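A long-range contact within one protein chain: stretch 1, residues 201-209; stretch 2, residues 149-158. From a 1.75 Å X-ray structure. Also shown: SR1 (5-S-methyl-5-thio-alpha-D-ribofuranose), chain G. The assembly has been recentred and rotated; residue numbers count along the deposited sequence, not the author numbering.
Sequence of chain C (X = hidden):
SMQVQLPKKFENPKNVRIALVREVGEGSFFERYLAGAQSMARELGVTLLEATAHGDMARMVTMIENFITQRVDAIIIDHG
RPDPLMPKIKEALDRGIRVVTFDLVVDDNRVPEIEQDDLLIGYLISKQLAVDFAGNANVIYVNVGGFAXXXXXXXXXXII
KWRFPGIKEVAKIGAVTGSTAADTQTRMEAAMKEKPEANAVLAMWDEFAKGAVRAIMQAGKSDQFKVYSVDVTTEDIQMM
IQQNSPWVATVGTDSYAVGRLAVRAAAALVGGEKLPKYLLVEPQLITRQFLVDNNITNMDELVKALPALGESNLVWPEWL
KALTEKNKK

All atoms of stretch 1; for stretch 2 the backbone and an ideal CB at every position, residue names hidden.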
# COMPACT_ATOMS: atom_id res chain seq x y z
N VAL C 201 -2.14 -15.37 13.70
CA VAL C 201 -3.51 -15.00 13.35
C VAL C 201 -3.53 -13.65 12.63
O VAL C 201 -2.92 -12.68 13.05
CB VAL C 201 -4.42 -14.89 14.60
CG1 VAL C 201 -5.84 -14.45 14.22
CG2 VAL C 201 -4.39 -16.19 15.37
N LEU C 202 -4.29 -13.61 11.55
CA LEU C 202 -4.54 -12.40 10.81
C LEU C 202 -6.05 -12.21 10.77
O LEU C 202 -6.80 -12.98 10.15
CB LEU C 202 -3.93 -12.51 9.42
CG LEU C 202 -4.19 -11.35 8.49
CD1 LEU C 202 -3.45 -10.11 8.99
CD2 LEU C 202 -3.77 -11.73 7.06
N ALA C 203 -6.50 -11.18 11.43
CA ALA C 203 -7.91 -10.92 11.68
C ALA C 203 -8.25 -9.55 11.16
O ALA C 203 -7.73 -8.53 11.63
CB ALA C 203 -8.21 -11.00 13.16
N MET C 204 -9.16 -9.52 10.21
CA MET C 204 -9.41 -8.30 9.42
C MET C 204 -10.49 -7.33 10.01
O MET C 204 -10.90 -6.42 9.35
CB MET C 204 -9.72 -8.75 7.97
CG MET C 204 -8.50 -9.31 7.17
SD MET C 204 -7.01 -8.22 7.26
CE MET C 204 -6.07 -8.86 5.89
N TRP C 205 -10.93 -7.55 11.24
CA TRP C 205 -11.77 -6.57 12.00
C TRP C 205 -11.40 -6.70 13.48
O TRP C 205 -11.16 -7.83 13.90
CB TRP C 205 -13.26 -6.92 11.72
CG TRP C 205 -14.30 -6.19 12.52
CD1 TRP C 205 -14.21 -4.94 13.08
CD2 TRP C 205 -15.60 -6.65 12.79
NE1 TRP C 205 -15.38 -4.62 13.71
CE2 TRP C 205 -16.26 -5.65 13.55
CE3 TRP C 205 -16.29 -7.82 12.48
CZ2 TRP C 205 -17.56 -5.80 14.00
CZ3 TRP C 205 -17.56 -7.97 12.93
CH2 TRP C 205 -18.21 -6.98 13.66
N ASP C 206 -11.29 -5.62 14.30
CA ASP C 206 -10.89 -5.82 15.67
C ASP C 206 -11.80 -6.73 16.50
O ASP C 206 -11.34 -7.34 17.45
CB ASP C 206 -10.54 -4.49 16.45
CG ASP C 206 -11.72 -3.51 16.59
OD1 ASP C 206 -12.81 -3.74 16.04
OD2 ASP C 206 -11.55 -2.47 17.30
N GLU C 207 -13.08 -6.85 16.15
CA GLU C 207 -13.98 -7.79 16.85
C GLU C 207 -13.60 -9.28 16.62
O GLU C 207 -13.69 -10.11 17.54
CB GLU C 207 -15.44 -7.53 16.47
CG GLU C 207 -15.96 -6.20 16.97
CD GLU C 207 -15.93 -6.08 18.48
OE1 GLU C 207 -16.43 -6.98 19.20
OE2 GLU C 207 -15.42 -5.06 18.98
N PHE C 208 -13.10 -9.58 15.43
CA PHE C 208 -12.58 -10.92 15.15
C PHE C 208 -11.30 -11.11 16.00
O PHE C 208 -11.10 -12.12 16.66
CB PHE C 208 -12.16 -11.05 13.69
CG PHE C 208 -13.29 -11.12 12.66
CD1 PHE C 208 -14.50 -11.78 12.90
CD2 PHE C 208 -13.05 -10.63 11.40
CE1 PHE C 208 -15.46 -11.82 11.90
CE2 PHE C 208 -14.00 -10.69 10.40
CZ PHE C 208 -15.19 -11.30 10.65
N ALA C 209 -10.42 -10.12 15.97
CA ALA C 209 -9.15 -10.18 16.71
C ALA C 209 -9.37 -10.43 18.21
O ALA C 209 -8.72 -11.27 18.80
CB ALA C 209 -8.33 -8.90 16.49
N UNK C 149 -15.14 -3.51 2.99
CA UNK C 149 -13.78 -3.40 3.49
C UNK C 149 -13.10 -4.77 3.65
O UNK C 149 -11.92 -4.93 3.33
CB UNK C 149 -13.78 -2.66 4.83
N UNK C 150 -13.85 -5.78 4.09
CA UNK C 150 -13.25 -7.09 4.31
C UNK C 150 -12.76 -7.68 3.02
O UNK C 150 -11.70 -8.33 3.04
CB UNK C 150 -14.25 -8.04 4.97
N UNK C 151 -13.55 -7.50 1.94
CA UNK C 151 -13.22 -8.01 0.61
C UNK C 151 -12.00 -7.31 -0.01
O UNK C 151 -11.16 -7.93 -0.60
CB UNK C 151 -14.43 -7.85 -0.31
N UNK C 152 -11.94 -5.98 0.11
CA UNK C 152 -10.74 -5.23 -0.23
C UNK C 152 -9.50 -5.76 0.54
O UNK C 152 -8.45 -6.08 -0.04
CB UNK C 152 -10.96 -3.75 0.07
N UNK C 153 -9.61 -5.86 1.85
CA UNK C 153 -8.48 -6.40 2.62
C UNK C 153 -8.17 -7.82 2.18
O UNK C 153 -7.00 -8.18 2.08
CB UNK C 153 -8.78 -6.37 4.12
N UNK C 154 -9.20 -8.61 1.88
CA UNK C 154 -8.92 -10.01 1.48
C UNK C 154 -7.97 -10.11 0.26
O UNK C 154 -7.03 -10.93 0.25
CB UNK C 154 -10.23 -10.72 1.16
N UNK C 155 -8.18 -9.26 -0.75
CA UNK C 155 -7.38 -9.27 -1.97
C UNK C 155 -5.91 -9.10 -1.70
O UNK C 155 -5.04 -9.67 -2.37
CB UNK C 155 -7.85 -8.17 -2.92
N UNK C 156 -5.61 -8.26 -0.71
CA UNK C 156 -4.25 -7.98 -0.37
C UNK C 156 -3.63 -9.14 0.38
O UNK C 156 -2.46 -9.42 0.16
CB UNK C 156 -4.16 -6.69 0.46
N UNK C 157 -4.42 -9.88 1.17
CA UNK C 157 -3.95 -11.13 1.76
C UNK C 157 -3.55 -12.14 0.69
O UNK C 157 -2.49 -12.78 0.78
CB UNK C 157 -5.03 -11.73 2.66
N UNK C 158 -4.38 -12.31 -0.32
CA UNK C 158 -4.03 -13.21 -1.39
C UNK C 158 -2.68 -12.84 -2.06
O UNK C 158 -1.92 -13.72 -2.42
CB UNK C 158 -5.15 -13.22 -2.43
CS SR1 G . -18.15 -6.11 9.32
S SR1 G . -17.17 -4.96 8.37
C5 SR1 G . -16.10 -4.50 9.75
C4 SR1 G . -15.06 -3.47 9.32
O4 SR1 G . -15.77 -2.38 8.84
C1 SR1 G . -15.20 -1.13 9.28
O1 SR1 G . -14.75 -0.46 8.16
C2 SR1 G . -14.04 -1.42 10.23
O2 SR1 G . -12.71 -1.05 9.79
C3 SR1 G . -14.18 -2.91 10.43
O3 SR1 G . -12.90 -3.53 10.42

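Stretch 2 is helical throughout, and it lies against the end of a strand (201-203) and the turn that leads into the helix starting at Asp-206. The positions that can meet stretch 1 follow the helical spacing of three and four residues: 150, 153 and 157.

At position 149 the CA-to-CB bond runs sideways, and the ideal CB has nothing of stretch 1 within 5.5 Å. Phi of -65° would admit proline as well as most other residues. The residue is Pro-149, whose CG lies 3.7 Å from O4 of the sugar SR1.

Position 150 also points sideways, with its ideal CB 5.5 Å from Met-204 CB. Within reach of a longer side chain lie the Met-204 side chain and carbonyl and the Phe-208 ring, so a branched or flexible apolar residue such as leucine, isoleucine or methionine would suit. Leu-150 is found, with chi1 m and chi2 t, and its end comes nearer than its first bond suggests. CD2 packs 4.3 Å from Met-204 CB and 3.5 Å from Met-204 O, while CD1 is 4.3 Å from Phe-208 CE2, approaching that ring obliquely.

Positions 151 and 152 are out of reach of stretch 1, which therefore selects nothing there; Asp-151 and Lys-152 make no contact with it.

Position 153 points toward stretch 1, its ideal CB 4.1 Å from Met-204 SD. A small or apolar residue could pack on the sulfur, but farther out stand the Met-204 carbonyl oxygen and the sugar's O2 and O3. A long side chain ending in several donors can use all three, which favours arginine, with lysine a less versatile alternative. Arg-153 extends with chi2 and chi3 both t. Its NH1 donates to Met-204 O at 2.8 Å, with a bent angle of 133°, and to SR1 O3 at 2.9 Å, while NH2 donates to SR1 O2 at 3.1 Å. The carbonyl and O3 both lie at the guanidinium edge, near its plane, so one group ties the turn to the ligand.

Positions 154, 155 and 156 offer stretch 1 little: the first and last point sideways, and the middle one is out of reach. Polar or apolar residues would be equally compatible with these views. Asp-154 accepts a hydrogen bond within the helix, Lys-155 makes no contact across the stretches, and the end of Met-156 leads away.

Position 157 points toward stretch 1, with Met-204 CE 4.4 Å and Leu-202 CD2 4.6 Å from its ideal CB. These two apolar ends call for an apolar partner, whether aliphatic or aromatic. Trp-157, chi1 t, lays one face of its indole against Leu-202, whose CD2 is 3.3 Å from Trp-157 CE3, a close packing distance. Its CB also meets Met-204 CE at 4.4 Å.

Position 158 is out of reach, and a polar residue is as acceptable as any. Gln-158 turns back along its own helix, NE2 donating to Asp-154 OD1 at 3.0 Å.

Stretch 2 (149-158) PLDKRDKMWQ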
# COMPACT_ATOMS: atom_id res chain seq x y z
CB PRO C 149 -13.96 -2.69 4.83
CG PRO C 149 -15.37 -2.96 5.20
CD PRO C 149 -16.11 -2.90 3.91
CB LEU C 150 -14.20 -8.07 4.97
CG LEU C 150 -14.72 -7.52 6.30
CD1 LEU C 150 -15.53 -8.57 7.03
CD2 LEU C 150 -13.54 -7.07 7.16
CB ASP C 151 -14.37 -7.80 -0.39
CG ASP C 151 -15.58 -8.72 -0.19
OD1 ASP C 151 -15.52 -9.76 0.44
OD2 ASP C 151 -16.64 -8.34 -0.68
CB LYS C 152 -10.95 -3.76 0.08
CG LYS C 152 -11.93 -3.07 -0.80
CD LYS C 152 -12.33 -1.70 -0.25
CE LYS C 152 -13.59 -1.19 -0.97
NZ LYS C 152 -14.07 0.16 -0.49
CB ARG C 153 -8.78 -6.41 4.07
CG ARG C 153 -8.89 -4.99 4.57
CD ARG C 153 -9.56 -4.86 5.92
NE ARG C 153 -10.06 -3.48 6.13
CZ ARG C 153 -10.89 -3.10 7.10
NH1 ARG C 153 -11.32 -3.97 8.00
NH2 ARG C 153 -11.32 -1.82 7.16
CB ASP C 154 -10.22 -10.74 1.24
CG ASP C 154 -10.00 -12.16 0.78
OD1 ASP C 154 -9.61 -13.04 1.57
OD2 ASP C 154 -10.15 -12.32 -0.40
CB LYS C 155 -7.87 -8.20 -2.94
CG LYS C 155 -9.24 -8.43 -3.56
CD LYS C 155 -9.22 -9.63 -4.49
CE LYS C 155 -10.40 -9.64 -5.44
NZ LYS C 155 -10.39 -10.83 -6.33
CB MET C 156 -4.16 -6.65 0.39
CG MET C 156 -4.36 -5.42 -0.50
SD MET C 156 -3.40 -5.30 -2.05
CE MET C 156 -3.22 -3.53 -2.17
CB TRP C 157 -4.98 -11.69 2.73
CG TRP C 157 -4.81 -13.13 3.23
CD1 TRP C 157 -5.73 -14.15 3.13
CD2 TRP C 157 -3.70 -13.67 3.96
NE1 TRP C 157 -5.26 -15.30 3.76
CE2 TRP C 157 -4.00 -15.02 4.27
CE3 TRP C 157 -2.46 -13.15 4.38
CZ2 TRP C 157 -3.11 -15.84 4.96
CZ3 TRP C 157 -1.58 -13.99 5.09
CH2 TRP C 157 -1.91 -15.29 5.38
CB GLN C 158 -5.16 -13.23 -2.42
CG GLN C 158 -6.55 -13.43 -1.85
CD GLN C 158 -6.69 -14.70 -0.98
OE1 GLN C 158 -5.99 -15.67 -1.19
NE2 GLN C 158 -7.55 -14.66 0.03
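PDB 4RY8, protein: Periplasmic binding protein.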